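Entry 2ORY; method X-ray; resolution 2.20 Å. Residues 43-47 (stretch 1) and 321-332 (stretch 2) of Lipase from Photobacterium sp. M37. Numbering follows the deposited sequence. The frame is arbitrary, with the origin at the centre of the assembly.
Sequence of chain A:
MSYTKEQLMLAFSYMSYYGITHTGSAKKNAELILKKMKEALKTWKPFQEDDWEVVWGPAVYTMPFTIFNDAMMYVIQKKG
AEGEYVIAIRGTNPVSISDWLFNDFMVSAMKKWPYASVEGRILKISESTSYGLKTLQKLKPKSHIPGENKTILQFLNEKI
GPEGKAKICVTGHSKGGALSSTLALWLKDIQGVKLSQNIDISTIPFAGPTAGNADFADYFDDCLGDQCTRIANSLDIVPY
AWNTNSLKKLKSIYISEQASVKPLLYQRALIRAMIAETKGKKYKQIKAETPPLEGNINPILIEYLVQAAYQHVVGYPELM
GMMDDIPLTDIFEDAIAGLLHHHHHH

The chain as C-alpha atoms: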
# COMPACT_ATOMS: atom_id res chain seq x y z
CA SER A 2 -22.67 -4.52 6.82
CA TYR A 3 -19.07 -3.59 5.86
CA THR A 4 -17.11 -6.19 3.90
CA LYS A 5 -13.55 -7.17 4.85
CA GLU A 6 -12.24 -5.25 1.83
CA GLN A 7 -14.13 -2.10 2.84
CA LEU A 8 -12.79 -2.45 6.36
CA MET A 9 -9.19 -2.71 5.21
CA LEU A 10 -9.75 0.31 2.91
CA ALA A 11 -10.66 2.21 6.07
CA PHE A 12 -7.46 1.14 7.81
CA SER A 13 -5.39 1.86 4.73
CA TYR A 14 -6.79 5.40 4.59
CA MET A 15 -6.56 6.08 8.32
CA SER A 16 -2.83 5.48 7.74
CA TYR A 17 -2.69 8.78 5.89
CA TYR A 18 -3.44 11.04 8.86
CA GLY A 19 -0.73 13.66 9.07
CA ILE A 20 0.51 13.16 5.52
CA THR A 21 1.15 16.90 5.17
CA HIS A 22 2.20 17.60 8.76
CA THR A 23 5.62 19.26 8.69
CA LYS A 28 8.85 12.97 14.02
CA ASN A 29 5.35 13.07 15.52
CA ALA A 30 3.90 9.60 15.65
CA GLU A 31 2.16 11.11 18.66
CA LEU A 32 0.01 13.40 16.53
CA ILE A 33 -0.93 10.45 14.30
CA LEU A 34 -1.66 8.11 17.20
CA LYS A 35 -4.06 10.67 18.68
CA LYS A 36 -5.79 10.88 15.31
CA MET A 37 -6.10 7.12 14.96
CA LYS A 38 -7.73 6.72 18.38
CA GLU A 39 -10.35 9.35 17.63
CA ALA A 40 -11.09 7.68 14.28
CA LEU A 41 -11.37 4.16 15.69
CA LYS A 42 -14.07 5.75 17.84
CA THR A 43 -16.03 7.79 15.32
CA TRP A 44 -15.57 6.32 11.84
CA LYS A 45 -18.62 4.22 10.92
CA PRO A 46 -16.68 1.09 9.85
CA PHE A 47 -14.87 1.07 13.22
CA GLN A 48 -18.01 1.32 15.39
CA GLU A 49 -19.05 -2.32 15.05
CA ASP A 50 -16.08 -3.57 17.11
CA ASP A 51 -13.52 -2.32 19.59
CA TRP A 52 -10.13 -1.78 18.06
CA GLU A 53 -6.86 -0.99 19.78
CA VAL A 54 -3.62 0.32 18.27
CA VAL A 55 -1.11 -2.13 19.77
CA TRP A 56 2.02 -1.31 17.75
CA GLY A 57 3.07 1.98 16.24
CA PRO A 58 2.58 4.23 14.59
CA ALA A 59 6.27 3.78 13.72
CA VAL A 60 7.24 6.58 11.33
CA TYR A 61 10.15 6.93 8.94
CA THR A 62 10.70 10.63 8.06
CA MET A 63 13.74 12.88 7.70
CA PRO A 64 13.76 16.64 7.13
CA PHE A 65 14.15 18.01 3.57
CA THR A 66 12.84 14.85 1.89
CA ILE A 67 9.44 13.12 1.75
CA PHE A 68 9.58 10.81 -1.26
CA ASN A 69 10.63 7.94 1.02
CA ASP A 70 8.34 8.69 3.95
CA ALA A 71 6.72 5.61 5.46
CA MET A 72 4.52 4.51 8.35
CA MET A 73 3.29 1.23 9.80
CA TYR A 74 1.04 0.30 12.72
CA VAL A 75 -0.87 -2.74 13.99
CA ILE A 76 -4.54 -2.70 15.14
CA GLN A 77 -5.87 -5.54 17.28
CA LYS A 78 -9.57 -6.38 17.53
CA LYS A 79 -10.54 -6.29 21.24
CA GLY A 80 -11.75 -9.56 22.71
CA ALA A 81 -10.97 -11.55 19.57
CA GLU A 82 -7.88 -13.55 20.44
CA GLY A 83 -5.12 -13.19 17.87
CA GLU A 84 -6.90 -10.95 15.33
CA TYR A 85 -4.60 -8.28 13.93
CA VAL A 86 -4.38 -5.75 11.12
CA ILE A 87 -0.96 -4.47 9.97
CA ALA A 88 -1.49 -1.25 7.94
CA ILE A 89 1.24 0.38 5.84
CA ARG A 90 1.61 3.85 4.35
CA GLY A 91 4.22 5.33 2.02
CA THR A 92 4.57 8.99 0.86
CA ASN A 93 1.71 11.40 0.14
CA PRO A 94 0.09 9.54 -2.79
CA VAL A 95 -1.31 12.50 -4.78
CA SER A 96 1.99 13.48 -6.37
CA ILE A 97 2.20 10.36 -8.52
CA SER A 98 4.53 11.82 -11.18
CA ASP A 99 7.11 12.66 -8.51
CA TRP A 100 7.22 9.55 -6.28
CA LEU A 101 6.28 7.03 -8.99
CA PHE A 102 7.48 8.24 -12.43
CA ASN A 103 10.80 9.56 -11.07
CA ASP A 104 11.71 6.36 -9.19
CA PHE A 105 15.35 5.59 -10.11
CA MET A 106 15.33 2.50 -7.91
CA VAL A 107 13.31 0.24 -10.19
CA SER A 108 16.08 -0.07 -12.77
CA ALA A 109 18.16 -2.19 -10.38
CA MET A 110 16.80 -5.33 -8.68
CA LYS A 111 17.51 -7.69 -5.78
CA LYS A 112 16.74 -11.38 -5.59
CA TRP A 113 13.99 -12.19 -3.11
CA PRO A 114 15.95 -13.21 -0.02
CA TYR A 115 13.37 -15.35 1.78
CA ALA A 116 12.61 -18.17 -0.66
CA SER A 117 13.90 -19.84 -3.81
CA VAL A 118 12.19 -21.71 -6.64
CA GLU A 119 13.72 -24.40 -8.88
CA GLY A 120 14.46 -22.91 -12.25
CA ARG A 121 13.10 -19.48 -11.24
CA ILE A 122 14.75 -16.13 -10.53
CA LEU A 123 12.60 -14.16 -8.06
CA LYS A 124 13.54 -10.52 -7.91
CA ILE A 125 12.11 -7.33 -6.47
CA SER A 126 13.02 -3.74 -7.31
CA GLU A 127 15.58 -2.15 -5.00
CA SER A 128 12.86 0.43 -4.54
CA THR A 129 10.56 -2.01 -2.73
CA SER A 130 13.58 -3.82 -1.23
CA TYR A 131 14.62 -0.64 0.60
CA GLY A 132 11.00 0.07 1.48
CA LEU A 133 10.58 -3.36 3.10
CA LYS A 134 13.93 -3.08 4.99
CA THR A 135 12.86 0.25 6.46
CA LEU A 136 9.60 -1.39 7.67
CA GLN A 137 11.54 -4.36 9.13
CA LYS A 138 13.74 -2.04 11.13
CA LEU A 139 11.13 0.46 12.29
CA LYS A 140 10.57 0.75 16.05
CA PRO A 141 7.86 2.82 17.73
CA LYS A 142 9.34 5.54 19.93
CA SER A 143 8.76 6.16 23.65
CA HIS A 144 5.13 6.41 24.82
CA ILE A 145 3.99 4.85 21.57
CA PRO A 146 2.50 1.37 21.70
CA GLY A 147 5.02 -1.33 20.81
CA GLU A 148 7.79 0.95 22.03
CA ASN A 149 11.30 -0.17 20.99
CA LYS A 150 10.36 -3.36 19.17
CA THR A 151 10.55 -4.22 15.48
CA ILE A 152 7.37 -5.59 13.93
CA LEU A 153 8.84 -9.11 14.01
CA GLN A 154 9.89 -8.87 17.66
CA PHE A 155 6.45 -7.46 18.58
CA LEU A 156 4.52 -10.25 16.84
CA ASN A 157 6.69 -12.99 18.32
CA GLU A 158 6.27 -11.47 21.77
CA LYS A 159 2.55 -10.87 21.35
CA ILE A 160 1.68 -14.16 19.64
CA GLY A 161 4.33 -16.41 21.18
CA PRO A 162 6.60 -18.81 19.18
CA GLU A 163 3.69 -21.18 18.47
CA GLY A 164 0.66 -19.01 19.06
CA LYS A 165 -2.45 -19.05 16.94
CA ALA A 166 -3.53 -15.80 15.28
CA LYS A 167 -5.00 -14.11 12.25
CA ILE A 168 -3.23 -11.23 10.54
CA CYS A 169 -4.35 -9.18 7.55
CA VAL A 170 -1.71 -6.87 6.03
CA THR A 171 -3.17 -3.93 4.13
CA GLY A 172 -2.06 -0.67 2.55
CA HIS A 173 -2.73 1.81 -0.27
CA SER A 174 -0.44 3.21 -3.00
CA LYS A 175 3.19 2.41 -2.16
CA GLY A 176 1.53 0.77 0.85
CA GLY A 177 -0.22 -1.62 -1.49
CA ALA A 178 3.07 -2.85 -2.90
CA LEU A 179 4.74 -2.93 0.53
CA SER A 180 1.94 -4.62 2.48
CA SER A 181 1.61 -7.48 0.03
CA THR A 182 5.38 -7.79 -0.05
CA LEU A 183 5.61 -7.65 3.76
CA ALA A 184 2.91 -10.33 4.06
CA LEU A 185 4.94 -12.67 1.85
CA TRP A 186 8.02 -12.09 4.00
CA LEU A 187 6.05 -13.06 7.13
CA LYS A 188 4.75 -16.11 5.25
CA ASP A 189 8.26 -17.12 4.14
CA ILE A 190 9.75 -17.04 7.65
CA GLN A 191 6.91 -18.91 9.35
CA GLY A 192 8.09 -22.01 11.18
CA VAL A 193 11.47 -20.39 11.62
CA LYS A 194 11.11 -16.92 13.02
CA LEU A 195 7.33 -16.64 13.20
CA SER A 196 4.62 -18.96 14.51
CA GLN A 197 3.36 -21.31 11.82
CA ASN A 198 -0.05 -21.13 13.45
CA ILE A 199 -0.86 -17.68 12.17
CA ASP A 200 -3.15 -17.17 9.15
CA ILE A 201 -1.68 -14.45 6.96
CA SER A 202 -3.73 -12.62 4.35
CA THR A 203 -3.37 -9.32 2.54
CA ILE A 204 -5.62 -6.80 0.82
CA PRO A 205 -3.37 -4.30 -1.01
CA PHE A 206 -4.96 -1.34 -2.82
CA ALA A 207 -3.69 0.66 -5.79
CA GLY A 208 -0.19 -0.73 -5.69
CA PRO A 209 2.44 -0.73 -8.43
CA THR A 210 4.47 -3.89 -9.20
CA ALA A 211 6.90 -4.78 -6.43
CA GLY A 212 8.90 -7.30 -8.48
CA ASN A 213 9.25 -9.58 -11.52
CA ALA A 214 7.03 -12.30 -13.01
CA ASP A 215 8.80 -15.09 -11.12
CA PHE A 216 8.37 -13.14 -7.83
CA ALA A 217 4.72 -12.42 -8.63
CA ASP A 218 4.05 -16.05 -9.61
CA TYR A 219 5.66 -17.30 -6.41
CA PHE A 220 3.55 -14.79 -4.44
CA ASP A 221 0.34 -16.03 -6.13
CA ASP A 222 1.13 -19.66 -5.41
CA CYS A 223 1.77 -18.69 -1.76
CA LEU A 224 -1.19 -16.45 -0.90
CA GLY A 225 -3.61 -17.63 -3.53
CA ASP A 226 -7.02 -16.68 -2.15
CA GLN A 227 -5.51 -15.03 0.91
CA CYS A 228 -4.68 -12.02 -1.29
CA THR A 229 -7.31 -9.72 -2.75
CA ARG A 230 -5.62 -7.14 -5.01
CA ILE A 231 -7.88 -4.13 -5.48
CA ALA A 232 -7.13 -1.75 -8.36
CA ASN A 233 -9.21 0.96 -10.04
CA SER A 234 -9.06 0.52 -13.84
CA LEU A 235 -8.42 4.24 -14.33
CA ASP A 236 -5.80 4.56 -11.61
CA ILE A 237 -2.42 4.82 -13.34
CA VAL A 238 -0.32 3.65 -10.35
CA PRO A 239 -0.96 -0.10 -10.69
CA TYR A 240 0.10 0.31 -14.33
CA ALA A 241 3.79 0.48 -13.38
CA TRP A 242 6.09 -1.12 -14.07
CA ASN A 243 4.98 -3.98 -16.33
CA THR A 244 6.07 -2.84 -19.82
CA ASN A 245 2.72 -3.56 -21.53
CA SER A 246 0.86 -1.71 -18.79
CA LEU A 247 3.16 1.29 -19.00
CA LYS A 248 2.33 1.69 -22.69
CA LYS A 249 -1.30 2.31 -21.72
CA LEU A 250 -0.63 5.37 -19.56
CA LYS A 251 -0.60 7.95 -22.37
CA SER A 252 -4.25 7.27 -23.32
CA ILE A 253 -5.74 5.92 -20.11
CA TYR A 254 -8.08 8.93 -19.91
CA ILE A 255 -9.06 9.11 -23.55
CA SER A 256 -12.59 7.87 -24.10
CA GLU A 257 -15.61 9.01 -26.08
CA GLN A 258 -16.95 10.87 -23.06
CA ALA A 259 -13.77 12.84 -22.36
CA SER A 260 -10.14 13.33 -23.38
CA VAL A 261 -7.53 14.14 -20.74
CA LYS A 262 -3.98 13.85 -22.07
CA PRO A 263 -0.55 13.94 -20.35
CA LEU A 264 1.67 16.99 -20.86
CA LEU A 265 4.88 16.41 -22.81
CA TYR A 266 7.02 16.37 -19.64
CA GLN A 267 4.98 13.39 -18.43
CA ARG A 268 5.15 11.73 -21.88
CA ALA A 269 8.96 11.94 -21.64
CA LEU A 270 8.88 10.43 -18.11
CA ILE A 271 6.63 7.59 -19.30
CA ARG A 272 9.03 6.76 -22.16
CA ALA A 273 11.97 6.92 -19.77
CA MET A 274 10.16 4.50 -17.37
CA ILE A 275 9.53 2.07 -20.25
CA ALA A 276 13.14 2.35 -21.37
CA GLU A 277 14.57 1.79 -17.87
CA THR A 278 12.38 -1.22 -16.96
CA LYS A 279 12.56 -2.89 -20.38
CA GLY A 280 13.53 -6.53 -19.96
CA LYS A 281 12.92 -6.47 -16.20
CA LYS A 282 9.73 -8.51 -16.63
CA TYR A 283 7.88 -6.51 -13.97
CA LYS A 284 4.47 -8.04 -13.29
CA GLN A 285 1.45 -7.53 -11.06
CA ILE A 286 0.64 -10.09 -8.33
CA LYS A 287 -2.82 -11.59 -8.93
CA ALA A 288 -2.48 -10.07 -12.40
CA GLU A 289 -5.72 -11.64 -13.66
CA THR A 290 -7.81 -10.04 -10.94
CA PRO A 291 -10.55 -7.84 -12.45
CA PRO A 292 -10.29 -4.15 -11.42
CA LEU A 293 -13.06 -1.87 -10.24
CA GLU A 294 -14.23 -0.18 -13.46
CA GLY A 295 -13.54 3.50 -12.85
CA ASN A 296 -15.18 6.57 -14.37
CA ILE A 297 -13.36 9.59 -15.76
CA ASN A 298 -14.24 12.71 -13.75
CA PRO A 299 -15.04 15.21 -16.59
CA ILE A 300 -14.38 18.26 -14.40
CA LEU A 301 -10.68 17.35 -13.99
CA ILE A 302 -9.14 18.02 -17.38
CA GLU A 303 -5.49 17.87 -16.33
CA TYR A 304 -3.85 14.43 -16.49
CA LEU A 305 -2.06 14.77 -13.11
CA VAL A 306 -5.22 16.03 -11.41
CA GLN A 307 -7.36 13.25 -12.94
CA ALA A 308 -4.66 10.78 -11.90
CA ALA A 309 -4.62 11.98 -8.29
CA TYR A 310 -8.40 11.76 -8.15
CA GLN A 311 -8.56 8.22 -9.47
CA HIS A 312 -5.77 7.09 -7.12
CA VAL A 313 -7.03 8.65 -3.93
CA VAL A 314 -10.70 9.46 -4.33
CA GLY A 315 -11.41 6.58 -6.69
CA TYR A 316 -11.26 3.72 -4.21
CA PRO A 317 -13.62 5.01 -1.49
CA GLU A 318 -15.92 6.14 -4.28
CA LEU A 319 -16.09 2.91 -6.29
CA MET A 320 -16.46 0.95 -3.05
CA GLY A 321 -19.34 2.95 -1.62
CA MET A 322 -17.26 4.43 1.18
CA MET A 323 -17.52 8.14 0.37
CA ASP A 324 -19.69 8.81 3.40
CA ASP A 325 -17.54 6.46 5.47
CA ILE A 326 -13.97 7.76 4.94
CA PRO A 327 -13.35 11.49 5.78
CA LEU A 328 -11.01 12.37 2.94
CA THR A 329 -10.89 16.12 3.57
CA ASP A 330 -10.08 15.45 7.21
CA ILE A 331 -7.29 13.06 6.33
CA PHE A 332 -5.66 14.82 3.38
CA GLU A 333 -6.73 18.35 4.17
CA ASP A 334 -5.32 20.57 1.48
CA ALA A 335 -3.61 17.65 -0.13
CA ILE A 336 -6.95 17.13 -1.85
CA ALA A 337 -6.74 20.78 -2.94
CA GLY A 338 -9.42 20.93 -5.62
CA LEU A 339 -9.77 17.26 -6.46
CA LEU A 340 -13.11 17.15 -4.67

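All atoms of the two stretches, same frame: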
# COMPACT_ATOMS: atom_id res chain seq x y z
N THR A 43 -14.98 7.07 16.01
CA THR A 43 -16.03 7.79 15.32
C THR A 43 -16.35 7.31 13.92
O THR A 43 -17.49 7.43 13.46
CB THR A 43 -15.69 9.28 15.28
OG1 THR A 43 -14.50 9.48 14.51
CG2 THR A 43 -15.48 9.82 16.70
N TRP A 44 -15.35 6.79 13.21
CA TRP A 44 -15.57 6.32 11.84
C TRP A 44 -16.59 5.18 11.86
O TRP A 44 -16.46 4.25 12.66
CB TRP A 44 -14.25 5.81 11.24
CG TRP A 44 -13.28 6.88 10.81
CD1 TRP A 44 -13.10 8.11 11.38
CD2 TRP A 44 -12.29 6.76 9.78
NE1 TRP A 44 -12.05 8.77 10.77
CE2 TRP A 44 -11.54 7.96 9.79
CE3 TRP A 44 -11.97 5.76 8.86
CZ2 TRP A 44 -10.48 8.18 8.90
CZ3 TRP A 44 -10.91 5.98 7.97
CH2 TRP A 44 -10.18 7.18 8.00
N LYS A 45 -17.59 5.25 10.99
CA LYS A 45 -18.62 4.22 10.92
C LYS A 45 -18.06 2.79 10.93
O LYS A 45 -18.34 2.00 11.83
CB LYS A 45 -19.50 4.42 9.69
CG LYS A 45 -20.37 5.67 9.68
CD LYS A 45 -21.30 5.64 8.46
CE LYS A 45 -22.00 6.98 8.24
NZ LYS A 45 -22.88 6.98 7.02
N PRO A 46 -17.24 2.44 9.92
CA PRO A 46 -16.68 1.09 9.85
C PRO A 46 -15.97 0.59 11.12
O PRO A 46 -15.81 -0.62 11.30
CB PRO A 46 -15.75 1.17 8.64
CG PRO A 46 -15.37 2.60 8.59
CD PRO A 46 -16.67 3.30 8.86
N PHE A 47 -15.56 1.49 12.00
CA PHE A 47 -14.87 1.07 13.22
C PHE A 47 -15.79 1.02 14.44
O PHE A 47 -15.34 0.69 15.53
CB PHE A 47 -13.69 2.01 13.53
CG PHE A 47 -12.67 2.13 12.42
CD1 PHE A 47 -12.27 1.01 11.68
CD2 PHE A 47 -12.09 3.36 12.12
CE1 PHE A 47 -11.30 1.12 10.67
CE2 PHE A 47 -11.12 3.48 11.11
CZ PHE A 47 -10.73 2.35 10.38
N GLY A 321 -18.28 2.43 -2.46
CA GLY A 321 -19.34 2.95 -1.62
C GLY A 321 -18.91 3.37 -0.22
O GLY A 321 -19.61 3.12 0.75
N MET A 322 -17.77 4.03 -0.12
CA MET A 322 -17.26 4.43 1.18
C MET A 322 -17.12 5.95 1.34
O MET A 322 -16.58 6.43 2.35
CB MET A 322 -15.91 3.75 1.42
CG MET A 322 -15.99 2.24 1.63
SD MET A 322 -16.61 1.83 3.26
CE MET A 322 -15.11 1.86 4.20
N MET A 323 -17.60 6.69 0.34
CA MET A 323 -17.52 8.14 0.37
C MET A 323 -18.03 8.75 1.67
O MET A 323 -17.40 9.64 2.23
CB MET A 323 -18.29 8.73 -0.82
CG MET A 323 -17.59 8.54 -2.17
SD MET A 323 -15.92 9.25 -2.13
CE MET A 323 -16.20 10.87 -2.83
N ASP A 324 -19.15 8.26 2.17
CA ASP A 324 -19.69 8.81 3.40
C ASP A 324 -19.06 8.17 4.62
O ASP A 324 -19.36 8.56 5.75
CB ASP A 324 -21.20 8.61 3.44
CG ASP A 324 -21.90 9.35 2.31
OD1 ASP A 324 -23.01 8.92 1.93
OD2 ASP A 324 -21.35 10.36 1.82
N ASP A 325 -18.19 7.19 4.39
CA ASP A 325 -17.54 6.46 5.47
C ASP A 325 -16.09 6.84 5.78
O ASP A 325 -15.64 6.65 6.92
CB ASP A 325 -17.62 4.97 5.18
CG ASP A 325 -19.04 4.45 5.21
OD1 ASP A 325 -19.63 4.44 6.32
OD2 ASP A 325 -19.58 4.07 4.14
N ILE A 326 -15.37 7.36 4.78
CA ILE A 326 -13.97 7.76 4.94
C ILE A 326 -13.80 9.27 4.69
O ILE A 326 -13.89 9.74 3.56
CB ILE A 326 -13.10 6.97 3.96
CG1 ILE A 326 -13.19 5.48 4.33
CG2 ILE A 326 -11.67 7.50 3.96
CD1 ILE A 326 -12.40 4.55 3.42
N PRO A 327 -13.53 10.03 5.77
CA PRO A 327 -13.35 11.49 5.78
C PRO A 327 -12.10 11.99 5.08
O PRO A 327 -11.14 12.40 5.72
CB PRO A 327 -13.33 11.82 7.27
CG PRO A 327 -12.62 10.64 7.83
CD PRO A 327 -13.24 9.46 7.09
N LEU A 328 -12.15 11.97 3.76
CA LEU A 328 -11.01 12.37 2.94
C LEU A 328 -10.45 13.75 3.29
O LEU A 328 -9.26 13.88 3.57
CB LEU A 328 -11.41 12.32 1.47
CG LEU A 328 -11.73 10.93 0.94
CD1 LEU A 328 -12.26 11.06 -0.48
CD2 LEU A 328 -10.47 10.03 0.96
N THR A 329 -11.31 14.76 3.28
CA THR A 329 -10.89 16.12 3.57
C THR A 329 -10.23 16.22 4.95
O THR A 329 -9.31 17.02 5.15
CB THR A 329 -12.08 17.09 3.49
OG1 THR A 329 -13.15 16.61 4.32
CG2 THR A 329 -12.60 17.18 2.06
N ASP A 330 -10.68 15.41 5.89
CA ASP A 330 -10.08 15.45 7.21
C ASP A 330 -8.73 14.77 7.23
O ASP A 330 -7.84 15.14 8.00
CB ASP A 330 -11.00 14.77 8.22
CG ASP A 330 -10.46 14.85 9.62
OD1 ASP A 330 -10.25 15.98 10.10
OD2 ASP A 330 -10.24 13.79 10.24
N ILE A 331 -8.55 13.77 6.38
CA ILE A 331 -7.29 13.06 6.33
C ILE A 331 -6.24 13.78 5.49
O ILE A 331 -5.11 13.98 5.93
CB ILE A 331 -7.46 11.65 5.75
CG1 ILE A 331 -8.52 10.89 6.54
CG2 ILE A 331 -6.14 10.90 5.79
CD1 ILE A 331 -8.92 9.57 5.89
N PHE A 332 -6.61 14.17 4.27
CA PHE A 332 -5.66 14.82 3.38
C PHE A 332 -5.65 16.33 3.46
O PHE A 332 -4.72 16.99 3.01
CB PHE A 332 -5.92 14.39 1.93
CG PHE A 332 -5.74 12.91 1.70
CD1 PHE A 332 -6.78 12.03 1.96
CD2 PHE A 332 -4.50 12.39 1.29
CE1 PHE A 332 -6.61 10.64 1.81
CE2 PHE A 332 -4.32 11.00 1.14
CZ PHE A 332 -5.37 10.13 1.40

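The two stretches, whose touching residues are at least 276 positions apart in sequence, meet in a small, mainly apolar contact centred on the indole of Trp44, with Lys45 laid along Asp325 beside it, their charges too far apart for a salt bridge, and no hydrogen bond across it. Together they bury 356 Å², of which Trp44 gives 92 Å² and Asp325 66 Å². The backbones come nearest at Lys45 and Asp325, whose CA atoms lie 6.0 Å apart.

The CA-to-CB bond of Trp44 points sideways, but with chi1 at -76° (m) and chi2 at 32° the end of the ring system reaches the second stretch. Pro327 covers one face of the indole: its CD lies 3.7 Å from the centroid of the six-membered ring and 19° off the ring normal, a CH-pi contact in which the slightly polarised C-H groups of proline meet the pi cloud. Its CG comes within 3.4 Å of Trp44 CZ2. Proline suits this place twice over, since it offers a compact, puckered apolar ring whose CD and CG reach the tryptophan and, at the N-cap position, needs no backbone N-H just before the helix of 328-332.

One helical turn on, Ile331 points toward the first stretch, and its CD1 packs 3.4 Å from Trp44 CH2. The backbone hydrogen bond from Ile331 N to Pro327 O, 3.0 Å, ties these two partners of the tryptophan together. Ile326 adds a looser contact, CG2 to Trp44 CH2 at 4.3 Å. Buried isoleucines fit here because their branched chains fill space around the large ring without bringing in polar groups. The indole's polar atom, NE1, is hydrogen-bonded elsewhere in the structure.

Lys45 points toward the second stretch and is extended, with chi1 m and chi2 to chi4 all t. Its aliphatic part lies against Asp325, CD to OD1 being 3.0 Å, a close approach of carbon to oxygen. The charged end runs on past the carboxylate: Lys45 NZ is 4.2 Å from Asp325 OD1, too far for a salt bridge, though the opposite charges should still attract. Further along, Lys45 CE lies 4.0 Å from Asp324 O. This exposed position lets the ammonium group remain near solvent.

Pro46, buried and also directed toward the second stretch, places CD 4.0 Å from Asp325 O and CG 4.5 Å from Met322 CE. The methionine begins sideways, but three m torsions bring its end nearer. Hydrogen bonds from Asp325 N (2.7 Å) and Ile326 N (2.9 Å) to Met322 O hold this turn compact.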